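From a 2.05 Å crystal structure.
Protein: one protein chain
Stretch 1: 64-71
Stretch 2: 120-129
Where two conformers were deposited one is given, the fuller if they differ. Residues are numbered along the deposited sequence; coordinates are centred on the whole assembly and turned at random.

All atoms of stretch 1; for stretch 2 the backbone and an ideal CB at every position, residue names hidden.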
ATOM      1  N   LEU A  64     -10.168  -6.111 -10.109  1.00 19.87           N
ATOM      2  CA  LEU A  64     -10.266  -7.315  -9.280  1.00 19.53           C
ATOM      3  C   LEU A  64      -9.010  -7.352  -8.396  1.00 20.37           C
ATOM      4  O   LEU A  64      -7.905  -7.272  -8.918  1.00 19.46           O
ATOM      5  CB  LEU A  64     -10.293  -8.573 -10.127  1.00 19.05           C
ATOM      6  CG  LEU A  64     -11.396  -8.674 -11.188  1.00 18.79           C
ATOM      7  CD1 LEU A  64     -11.159  -9.896 -12.031  1.00 14.88           C
ATOM      8  CD2 LEU A  64     -12.758  -8.687 -10.510  1.00 17.53           C
ATOM      9  N   THR A  65      -9.170  -7.514  -7.083  1.00 20.84           N
ATOM     10  CA  THR A  65      -8.033  -7.380  -6.156  1.00 20.74           C
ATOM     11  C   THR A  65      -6.893  -8.341  -6.466  1.00 19.74           C
ATOM     12  O   THR A  65      -5.731  -7.981  -6.319  1.00 19.99           O
ATOM     13  CB  THR A  65      -8.463  -7.534  -4.679  1.00 21.50           C
ATOM     14  OG1 THR A  65      -8.693  -8.922  -4.403  1.00 24.40           O
ATOM     15  CG2 THR A  65      -9.716  -6.708  -4.391  1.00 20.84           C
ATOM     16  N   THR A  66      -7.212  -9.551  -6.916  1.00 19.24           N
ATOM     17  CA  THR A  66      -6.203 -10.529  -7.351  1.00 19.39           C
ATOM     18  C   THR A  66      -5.372 -10.044  -8.545  1.00 18.05           C
ATOM     19  O   THR A  66      -4.290 -10.585  -8.813  1.00 17.47           O
ATOM     20  CB  THR A  66      -6.850 -11.913  -7.727  1.00 20.43           C
ATOM     21  OG1 THR A  66      -8.160 -11.693  -8.317  1.00 25.24           O
ATOM     22  CG2 THR A  66      -6.920 -12.880  -6.454  1.00 21.40           C
ATOM     23  N   ASN A  67      -5.911  -9.070  -9.289  1.00 16.36           N
ATOM     24  CA  ASN A  67      -5.153  -8.366 -10.327  1.00 15.70           C
ATOM     25  C   ASN A  67      -4.570  -7.082  -9.792  1.00 15.02           C
ATOM     26  O   ASN A  67      -3.426  -6.767 -10.085  1.00 16.08           O
ATOM     27  CB  ASN A  67      -6.045  -7.967 -11.521  1.00 14.96           C
ATOM     28  CG  ASN A  67      -6.389  -9.112 -12.384  1.00 15.94           C
ATOM     29  OD1 ASN A  67      -5.650 -10.119 -12.458  1.00 15.66           O
ATOM     30  ND2 ASN A  67      -7.500  -8.968 -13.108  1.00 17.78           N
ATOM     31  N   THR A  68      -5.359  -6.321  -9.041  1.00 14.28           N
ATOM     32  CA  THR A  68      -4.925  -5.015  -8.573  1.00 14.51           C
ATOM     33  C   THR A  68      -3.590  -5.123  -7.781  1.00 13.54           C
ATOM     34  O   THR A  68      -2.694  -4.322  -7.999  1.00 12.43           O
ATOM     35  CB  THR A  68      -6.013  -4.285  -7.749  1.00 15.34           C
ATOM     36  OG1 THR A  68      -7.257  -4.323  -8.441  1.00 18.86           O
ATOM     37  CG2 THR A  68      -5.636  -2.843  -7.522  1.00 15.59           C
ATOM     38  N   GLN A  69      -3.449  -6.119  -6.898  1.00 12.09           N
ATOM     39  CA  GLN A  69      -2.250  -6.184  -6.046  1.00 11.74           C
ATOM     40  C   GLN A  69      -0.959  -6.443  -6.879  1.00 11.18           C
ATOM     41  O   GLN A  69      -0.018  -5.647  -6.818  1.00 10.61           O
ATOM     42  CB  GLN A  69      -2.446  -7.175  -4.884  1.00 12.43           C
ATOM     43  CG  GLN A  69      -3.437  -6.636  -3.852  1.00 12.75           C
ATOM     44  CD  GLN A  69      -3.386  -7.327  -2.524  1.00 13.09           C
ATOM     45  OE1 GLN A  69      -2.375  -7.919  -2.148  1.00 10.57           O
ATOM     46  NE2 GLN A  69      -4.500  -7.255  -1.794  1.00  9.15           N
ATOM     47  N   PRO A  70      -0.953  -7.485  -7.722  1.00 11.64           N
ATOM     48  CA  PRO A  70       0.209  -7.615  -8.627  1.00 11.31           C
ATOM     49  C   PRO A  70       0.358  -6.481  -9.666  1.00 10.96           C
ATOM     50  O   PRO A  70       1.472  -6.132 -10.016  1.00 11.24           O
ATOM     51  CB  PRO A  70       0.027  -8.981  -9.278  1.00 11.72           C
ATOM     52  CG  PRO A  70      -1.358  -9.538  -8.799  1.00 12.85           C
ATOM     53  CD  PRO A  70      -1.899  -8.638  -7.775  1.00 11.65           C
ATOM     54  N   VAL A  71      -0.738  -5.897 -10.122  1.00 11.08           N
ATOM     55  CA  VAL A  71      -0.669  -4.741 -10.995  1.00 11.60           C
ATOM     56  C   VAL A  71       0.030  -3.547 -10.331  1.00 11.77           C
ATOM     57  O   VAL A  71       0.841  -2.855 -10.970  1.00 11.00           O
ATOM     58  CB  VAL A  71      -2.068  -4.327 -11.542  1.00 11.91           C
ATOM     59  CG1 VAL A  71      -2.023  -2.896 -12.059  1.00 11.63           C
ATOM     60  CG2 VAL A  71      -2.550  -5.326 -12.637  1.00 10.88           C
ATOM     61  N   UNK A 120       2.112 -11.583  -3.963  1.00  9.65           N
ATOM     62  CA  UNK A 120       1.043 -10.617  -3.795  1.00  9.34           C
ATOM     63  C   UNK A 120      -0.251 -11.076  -4.445  1.00 10.09           C
ATOM     64  O   UNK A 120      -1.325 -10.727  -3.966  1.00  9.09           O
ATOM     65  CB  UNK A 120       1.464  -9.264  -4.373  1.00  9.34           C
ATOM     66  N   UNK A 121      -0.163 -11.880  -5.502  0.50 10.37           N
ATOM     67  CA  UNK A 121      -1.366 -12.565  -6.027  0.50 10.76           C
ATOM     68  C   UNK A 121      -1.986 -13.439  -4.941  0.50 10.71           C
ATOM     69  O   UNK A 121      -3.197 -13.381  -4.663  0.50 10.60           O
ATOM     70  CB  UNK A 121      -1.021 -13.415  -7.252  0.50 10.76           C
ATOM     71  N   UNK A 122      -1.143 -14.240  -4.312  1.00 11.24           N
ATOM     72  CA  UNK A 122      -1.599 -15.072  -3.206  1.00 11.34           C
ATOM     73  C   UNK A 122      -2.160 -14.222  -2.041  1.00 10.79           C
ATOM     74  O   UNK A 122      -3.242 -14.499  -1.528  1.00 10.16           O
ATOM     75  CB  UNK A 122      -0.447 -15.949  -2.712  1.00 11.34           C
ATOM     76  N   UNK A 123      -1.437 -13.165  -1.659  1.00 10.88           N
ATOM     77  CA  UNK A 123      -1.908 -12.269  -0.614  1.00 10.58           C
ATOM     78  C   UNK A 123      -3.320 -11.768  -0.937  1.00 11.00           C
ATOM     79  O   UNK A 123      -4.201 -11.743  -0.070  1.00 10.55           O
ATOM     80  CB  UNK A 123      -0.946 -11.091  -0.447  1.00 10.58           C
ATOM     81  N   UNK A 124      -3.525 -11.332  -2.176  1.00 11.07           N
ATOM     82  CA  UNK A 124      -4.855 -10.862  -2.608  1.00 10.40           C
ATOM     83  C   UNK A 124      -5.907 -11.942  -2.409  1.00  9.86           C
ATOM     84  O   UNK A 124      -6.977 -11.669  -1.848  1.00 10.48           O
ATOM     85  CB  UNK A 124      -4.825 -10.433  -4.076  1.00 10.40           C
ATOM     86  N   UNK A 125      -5.607 -13.161  -2.831  1.00 10.32           N
ATOM     87  CA  UNK A 125      -6.535 -14.304  -2.695  1.00 11.81           C
ATOM     88  C   UNK A 125      -6.876 -14.573  -1.207  1.00 13.18           C
ATOM     89  O   UNK A 125      -8.062 -14.709  -0.849  1.00 13.94           O
ATOM     90  CB  UNK A 125      -5.922 -15.556  -3.326  1.00 11.81           C
ATOM     91  N   UNK A 126      -5.827 -14.617  -0.365  1.00 11.99           N
ATOM     92  CA  UNK A 126      -5.955 -14.797   1.060  1.00 12.04           C
ATOM     93  C   UNK A 126      -6.839 -13.755   1.732  1.00 12.03           C
ATOM     94  O   UNK A 126      -7.698 -14.088   2.515  1.00 11.84           O
ATOM     95  CB  UNK A 126      -4.565 -14.778   1.699  1.00 12.04           C
ATOM     96  N   UNK A 127      -6.561 -12.486   1.476  1.00 12.17           N
ATOM     97  CA  UNK A 127      -7.295 -11.394   2.085  1.00 12.45           C
ATOM     98  C   UNK A 127      -8.780 -11.346   1.627  1.00 13.95           C
ATOM     99  O   UNK A 127      -9.691 -11.000   2.408  1.00 13.11           O
ATOM    100  CB  UNK A 127      -6.598 -10.073   1.753  1.00 12.45           C
ATOM    101  N   UNK A 128      -9.024 -11.722   0.372  1.00 13.98           N
ATOM    102  CA  UNK A 128     -10.380 -11.669  -0.168  1.00 14.82           C
ATOM    103  C   UNK A 128     -11.253 -12.825   0.362  1.00 14.34           C
ATOM    104  O   UNK A 128     -12.456 -12.714   0.380  1.00 15.69           O
ATOM    105  CB  UNK A 128     -10.331 -11.707  -1.697  1.00 14.82           C
ATOM    106  N   UNK A 129     -10.652 -13.949   0.756  1.00 13.81           N
ATOM    107  CA  UNK A 129     -11.407 -15.092   1.204  1.00 13.49           C
ATOM    108  C   UNK A 129     -11.265 -15.453   2.706  1.00 13.79           C
ATOM    109  O   UNK A 129     -11.665 -16.555   3.122  1.00 14.67           O
ATOM    110  CB  UNK A 129     -10.989 -16.295   0.357  1.00 13.49           C
TER

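The backbone from 120 to 128 is helical and crosses helix 65-71 at 143° between N-to-C directions, with the axes 8.0 Å apart at closest approach.

Position 120 points toward stretch 1, its ideal CB 4.5 Å from both Gln-69 CB and Pro-70 N. The neighbours are the Gln-69 CB and the proline, whose nitrogen has no hydrogen to donate, so a medium aliphatic residue (valine, isoleucine, leucine) would suit. It is Val-120, chi1 m, whose CG2 packs 3.5 Å from Pro-70 CA and 3.8 Å from Pro-70 CB.

Position 121 points sideways, its ideal CB 4.2 Å from Pro-70 CG. The proline ring lies beside the start of a side chain, so short or long, polar or apolar residues would do. Arg-121 lays its CB beside Pro-70 CG, and its end leads away.

At 122 the CB points away, with nothing of stretch 1 within 5.5 Å; stretch 1 sets no preference. The residue is Phe-122.

Position 123 points sideways, but its ideal CB lies 3.9 Å from Gln-69 OE1, an acceptor. A donor long enough to turn back is favoured: arginine or lysine, perhaps glutamine. Arg-123 extends through three t rotamers, and NH1 donates to Gln-69 OE1 at 2.9 Å with an N-H...acceptor angle of 156°. The oxygen lies at the edge of the guanidinium, near its plane.

Position 124 is the tightest. Its ideal CB points toward stretch 1, 3.4 Å from Thr-65 O, 3.6 Å from Thr-66 CA and 3.8 Å from Gln-69 CD, and the CA atoms of 66 and 124 are 4.9 Å apart. Alanine, glycine or perhaps serine suits such close backbones. Ala-124 places its methyl against Thr-66 CA at 3.6 Å and forms part of the hole, with Val-120, Arg-123 and position 127, that receives Gln-69.

Position 125 points sideways, its ideal CB 4.2 Å from Thr-66 CG2; polar or apolar residues could brush that methyl. Gln-125 does so with its CB.

Position 126 is out of reach and unconstrained by stretch 1; it is Ala-126.

Position 127 points toward stretch 1 from farther off, 5.0 Å from ideal CB to Gln-69 NE2, leaving room for a longer chain. Met-127 brings SD to 3.9 Å from Gln-69 NE2.

Position 128 also points toward it, its ideal CB 4.2 Å from Thr-65 OG1, so small or flexible polar residues are plausible. Gln-128 NE2 approaches Thr-65 OG1 to 3.7 Å, a contact without a hydrogen bond.

Position 129, beyond reach, leaves helical phi/psi at -113/13. Thr-129 OG1 donates to Gln-125 O at 2.8 Å.

Stretch 2 (120-129) VRFRAQAMQT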
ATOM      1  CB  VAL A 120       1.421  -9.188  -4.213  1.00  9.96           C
ATOM      2  CG1 VAL A 120       2.712  -8.796  -3.517  1.00  9.64           C
ATOM      3  CG2 VAL A 120       1.527  -9.065  -5.759  1.00  7.29           C
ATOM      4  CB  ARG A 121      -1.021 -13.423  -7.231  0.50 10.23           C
ATOM      5  CG  ARG A 121      -2.210 -14.096  -7.866  0.50  9.76           C
ATOM      6  CD  ARG A 121      -1.813 -14.743  -9.198  0.50  8.68           C
ATOM      7  NE  ARG A 121      -0.797 -15.788  -8.989  0.50  9.35           N
ATOM      8  CZ  ARG A 121      -0.295 -16.581  -9.933  0.50  6.13           C
ATOM      9  NH1 ARG A 121      -0.688 -16.489 -11.193  0.50  3.14           N
ATOM     10  NH2 ARG A 121       0.617 -17.469  -9.600  0.50  7.38           N
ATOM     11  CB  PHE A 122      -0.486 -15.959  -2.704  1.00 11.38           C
ATOM     12  CG  PHE A 122      -0.924 -16.842  -1.573  1.00 14.50           C
ATOM     13  CD1 PHE A 122      -1.545 -18.064  -1.833  1.00 19.60           C
ATOM     14  CD2 PHE A 122      -0.801 -16.416  -0.236  1.00 16.23           C
ATOM     15  CE1 PHE A 122      -1.960 -18.893  -0.794  1.00 20.72           C
ATOM     16  CE2 PHE A 122      -1.246 -17.225   0.799  1.00 17.01           C
ATOM     17  CZ  PHE A 122      -1.831 -18.456   0.516  1.00 18.61           C
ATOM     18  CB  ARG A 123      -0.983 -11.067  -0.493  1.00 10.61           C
ATOM     19  CG  ARG A 123      -1.463 -10.000   0.493  1.00 10.55           C
ATOM     20  CD  ARG A 123      -0.383  -8.895   0.604  1.00 12.93           C
ATOM     21  NE  ARG A 123      -0.636  -7.861   1.642  1.00  9.97           N
ATOM     22  CZ  ARG A 123      -1.294  -6.728   1.452  1.00 11.56           C
ATOM     23  NH1 ARG A 123      -1.887  -6.435   0.274  1.00 11.65           N
ATOM     24  NH2 ARG A 123      -1.399  -5.872   2.452  1.00 12.33           N
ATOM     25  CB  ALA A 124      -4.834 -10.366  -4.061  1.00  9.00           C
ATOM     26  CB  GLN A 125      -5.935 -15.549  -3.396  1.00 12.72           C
ATOM     27  CG  GLN A 125      -6.295 -16.960  -2.802  1.00 16.23           C
ATOM     28  CD  GLN A 125      -7.763 -17.337  -2.965  1.00 20.42           C
ATOM     29  OE1 GLN A 125      -8.394 -17.068  -4.016  1.00 19.57           O
ATOM     30  NE2 GLN A 125      -8.321 -17.979  -1.927  1.00 23.32           N
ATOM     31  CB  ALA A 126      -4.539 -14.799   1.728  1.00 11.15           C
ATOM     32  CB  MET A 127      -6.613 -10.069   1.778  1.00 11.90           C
ATOM     33  CG  MET A 127      -5.168  -9.934   2.368  1.00 10.68           C
ATOM     34  SD  MET A 127      -4.473  -8.303   1.925  1.00 14.09           S
ATOM     35  CE  MET A 127      -5.335  -7.248   3.055  1.00 11.71           C
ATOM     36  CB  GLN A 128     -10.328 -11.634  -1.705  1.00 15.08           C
ATOM     37  CG  GLN A 128     -11.670 -11.441  -2.391  1.00 20.71           C
ATOM     38  CD  GLN A 128     -12.324 -10.114  -2.027  1.00 25.11           C
ATOM     39  OE1 GLN A 128     -13.524 -10.101  -1.703  1.00 28.58           O
ATOM     40  NE2 GLN A 128     -11.538  -9.001  -2.015  1.00 22.74           N
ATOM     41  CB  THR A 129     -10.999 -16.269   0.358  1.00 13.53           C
ATOM     42  OG1 THR A 129      -9.616 -16.533   0.564  1.00 12.07           O
ATOM     43  CG2 THR A 129     -11.260 -15.952  -1.143  1.00 13.59           C
TER
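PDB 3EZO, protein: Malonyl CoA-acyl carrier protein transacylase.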